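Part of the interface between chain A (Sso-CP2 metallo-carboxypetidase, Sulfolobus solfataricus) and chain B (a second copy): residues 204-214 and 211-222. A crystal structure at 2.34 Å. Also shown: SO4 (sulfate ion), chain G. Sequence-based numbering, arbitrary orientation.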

# COMPACT_ATOMS: atom_id res chain seq x y z
N VAL A 204 17.08 5.45 -13.76
CA VAL A 204 16.08 6.34 -13.15
C VAL A 204 16.02 6.22 -11.63
O VAL A 204 16.52 5.26 -11.05
CB VAL A 204 14.68 6.04 -13.70
CG1 VAL A 204 14.62 6.34 -15.19
CG2 VAL A 204 14.30 4.59 -13.43
N ARG A 205 15.40 7.22 -11.01
CA ARG A 205 15.06 7.15 -9.60
C ARG A 205 13.79 6.32 -9.45
O ARG A 205 12.91 6.34 -10.31
CB ARG A 205 14.84 8.54 -9.03
CG ARG A 205 16.07 9.43 -9.06
CD ARG A 205 15.95 10.56 -8.05
NE ARG A 205 15.97 10.06 -6.68
CZ ARG A 205 17.07 9.87 -5.96
NH1 ARG A 205 18.27 10.14 -6.47
NH2 ARG A 205 16.98 9.41 -4.72
N ASN A 206 13.70 5.59 -8.34
CA ASN A 206 12.51 4.81 -8.03
C ASN A 206 11.72 5.56 -6.95
O ASN A 206 12.26 5.91 -5.91
CB ASN A 206 12.94 3.40 -7.57
CG ASN A 206 11.78 2.54 -7.12
OD1 ASN A 206 11.02 2.90 -6.22
ND2 ASN A 206 11.64 1.37 -7.74
N PRO A 207 10.43 5.82 -7.21
CA PRO A 207 9.65 6.62 -6.25
C PRO A 207 9.30 5.88 -4.96
O PRO A 207 9.17 6.53 -3.92
CB PRO A 207 8.37 6.95 -7.04
CG PRO A 207 8.22 5.81 -7.98
CD PRO A 207 9.61 5.42 -8.37
N CYS A 208 9.16 4.55 -5.01
CA CYS A 208 8.92 3.76 -3.80
C CYS A 208 10.02 3.97 -2.78
O CYS A 208 9.77 4.31 -1.63
CB CYS A 208 8.84 2.27 -4.11
SG CYS A 208 7.77 1.85 -5.47
N ILE A 209 11.26 3.76 -3.22
CA ILE A 209 12.40 3.86 -2.32
C ILE A 209 12.56 5.29 -1.82
O ILE A 209 12.82 5.51 -0.64
CB ILE A 209 13.72 3.35 -2.99
CG1 ILE A 209 14.89 3.40 -2.01
CG2 ILE A 209 14.05 4.14 -4.22
CD1 ILE A 209 14.76 2.46 -0.85
N ASP A 210 12.39 6.26 -2.72
CA ASP A 210 12.55 7.66 -2.35
C ASP A 210 11.54 8.05 -1.28
O ASP A 210 11.90 8.67 -0.28
CB ASP A 210 12.39 8.58 -3.57
CG ASP A 210 13.62 8.56 -4.48
OD1 ASP A 210 14.64 7.95 -4.09
OD2 ASP A 210 13.55 9.16 -5.57
N LEU A 211 10.29 7.66 -1.48
CA LEU A 211 9.24 7.99 -0.52
C LEU A 211 9.44 7.22 0.79
O LEU A 211 9.22 7.77 1.87
CB LEU A 211 7.86 7.71 -1.10
CG LEU A 211 6.67 8.21 -0.27
CD1 LEU A 211 6.77 9.70 0.03
CD2 LEU A 211 5.36 7.90 -0.97
N ALA A 212 9.84 5.95 0.69
CA ALA A 212 10.15 5.16 1.87
C ALA A 212 11.24 5.85 2.68
O ALA A 212 11.20 5.87 3.91
CB ALA A 212 10.59 3.75 1.49
N LYS A 213 12.22 6.41 1.98
CA LYS A 213 13.31 7.10 2.65
C LYS A 213 12.81 8.37 3.33
O LYS A 213 13.23 8.69 4.44
CB LYS A 213 14.43 7.42 1.66
CG LYS A 213 15.55 6.39 1.67
CD LYS A 213 16.38 6.43 0.40
CE LYS A 213 17.39 5.28 0.36
NZ LYS A 213 18.32 5.30 1.52
N ILE A 214 11.90 9.08 2.66
CA ILE A 214 11.33 10.31 3.20
C ILE A 214 10.61 10.06 4.52
O ILE A 214 10.91 10.70 5.53
CB ILE A 214 10.33 10.95 2.19
CG1 ILE A 214 11.08 11.53 0.99
CG2 ILE A 214 9.48 12.03 2.87
CD1 ILE A 214 11.95 12.74 1.29
N LEU B 211 8.95 -1.38 7.75
CA LEU B 211 9.38 -1.95 6.48
C LEU B 211 9.98 -0.87 5.57
O LEU B 211 10.87 -1.15 4.76
CB LEU B 211 8.22 -2.64 5.77
CG LEU B 211 8.58 -3.44 4.52
CD1 LEU B 211 9.62 -4.52 4.82
CD2 LEU B 211 7.33 -4.07 3.93
N ALA B 212 9.48 0.35 5.70
CA ALA B 212 10.02 1.48 4.95
C ALA B 212 11.46 1.73 5.36
O ALA B 212 12.33 1.97 4.52
CB ALA B 212 9.17 2.73 5.19
N LYS B 213 11.72 1.65 6.66
CA LYS B 213 13.06 1.85 7.19
C LYS B 213 14.01 0.73 6.76
O LYS B 213 15.16 1.00 6.42
CB LYS B 213 13.03 1.98 8.71
CG LYS B 213 12.58 3.35 9.19
CD LYS B 213 12.53 3.41 10.71
CE LYS B 213 12.19 4.81 11.20
NZ LYS B 213 13.29 5.78 10.93
N ILE B 214 13.53 -0.51 6.80
CA ILE B 214 14.31 -1.66 6.34
C ILE B 214 14.75 -1.48 4.90
O ILE B 214 15.92 -1.67 4.57
CB ILE B 214 13.48 -2.96 6.44
CG1 ILE B 214 13.26 -3.35 7.90
CG2 ILE B 214 14.16 -4.11 5.68
CD1 ILE B 214 14.50 -3.82 8.63
N ILE B 215 13.80 -1.13 4.04
CA ILE B 215 14.04 -0.93 2.62
C ILE B 215 15.06 0.19 2.39
O ILE B 215 15.87 0.12 1.47
CB ILE B 215 12.71 -0.60 1.90
CG1 ILE B 215 11.98 -1.89 1.55
CG2 ILE B 215 12.94 0.24 0.65
CD1 ILE B 215 10.56 -1.68 1.08
N SER B 216 14.99 1.21 3.23
CA SER B 216 15.87 2.37 3.12
C SER B 216 17.33 2.04 3.43
O SER B 216 18.23 2.77 3.00
CB SER B 216 15.39 3.48 4.05
OG SER B 216 14.08 3.89 3.70
N THR B 217 17.58 0.96 4.17
CA THR B 217 18.94 0.56 4.50
C THR B 217 19.62 -0.20 3.37
O THR B 217 20.83 -0.44 3.41
CB THR B 217 18.99 -0.34 5.76
OG1 THR B 217 18.26 -1.55 5.51
CG2 THR B 217 18.41 0.37 6.97
N LEU B 218 18.85 -0.57 2.35
CA LEU B 218 19.36 -1.44 1.29
C LEU B 218 20.22 -0.70 0.26
O LEU B 218 21.17 -1.26 -0.28
CB LEU B 218 18.20 -2.14 0.57
CG LEU B 218 17.35 -3.08 1.43
CD1 LEU B 218 16.16 -3.58 0.63
CD2 LEU B 218 18.17 -4.25 1.97
N VAL B 219 19.87 0.56 -0.00
CA VAL B 219 20.55 1.36 -1.02
C VAL B 219 20.80 2.78 -0.52
O VAL B 219 20.10 3.27 0.36
CB VAL B 219 19.73 1.44 -2.32
CG1 VAL B 219 19.55 0.06 -2.92
CG2 VAL B 219 18.37 2.08 -2.06
N ASP B 220 21.79 3.45 -1.10
CA ASP B 220 22.03 4.85 -0.79
C ASP B 220 21.20 5.75 -1.70
O ASP B 220 20.39 5.27 -2.49
CB ASP B 220 23.52 5.21 -0.87
CG ASP B 220 24.09 5.11 -2.29
OD1 ASP B 220 23.34 4.86 -3.25
OD2 ASP B 220 25.31 5.31 -2.43
N MET B 221 21.41 7.05 -1.57
CA MET B 221 20.68 8.05 -2.34
C MET B 221 20.81 7.82 -3.85
O MET B 221 19.84 7.97 -4.59
CB MET B 221 21.21 9.44 -1.98
CG MET B 221 20.56 10.59 -2.71
SD MET B 221 21.08 12.17 -2.03
CE MET B 221 20.23 12.17 -0.45
N GLY B 222 22.00 7.44 -4.29
CA GLY B 222 22.28 7.27 -5.70
C GLY B 222 22.00 5.88 -6.25
O GLY B 222 22.27 5.61 -7.42
S SO4 G . 21.33 7.68 1.95
O1 SO4 G . 20.02 7.61 1.31
O2 SO4 G . 21.26 8.62 3.06
O3 SO4 G . 21.71 6.36 2.45
O4 SO4 G . 22.33 8.14 0.98

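Lys A213 makes the strongest polar contacts across this interface. Lys A213 NZ donates to Ser B216 O and to Val B219 O, each at 2.9 Å. Both acceptors are backbone carbonyls of chain B, three residues apart. A third bond, from Lys A213 NZ to O1 of the sulfate at 2.9 Å, completes the set. The same sulfate accepts from chain B, with Met B221 N to O4 at 2.9 Å, so the ion bridges the two copies. It probably comes from the crystallisation liquor.

Arg A205 reaches Met B221 O through two weak hydrogen bonds, from Arg A205 NH2 at 3.2 Å and Arg A205 NH1 at 3.3 Å. Its guanidinium is held mainly within its own chain. There Arg A205 NE forms a salt bridge with Asp A210 OD2 at 2.8 Å, and Arg A205 NH2 donates to Asp A210 OD1 at 2.8 Å.

Ile A209 and Ala A212 share the apolar packing. Ile A209 CD1 lies 3.2 Å from Ile B215 CG2, a tight contact, and Ile A209 CG1 lies 3.7 Å from Val B219 CG2. Ala A212 and Ala B212 point toward the opposing stretches, and Ala A212 CB lies 4.1 Å from Ala B212 CB. Ala A212 CB is also 4.3 Å from Ile B215 CG2. These small side chains accompany a helix-axis approach of 8.3 Å.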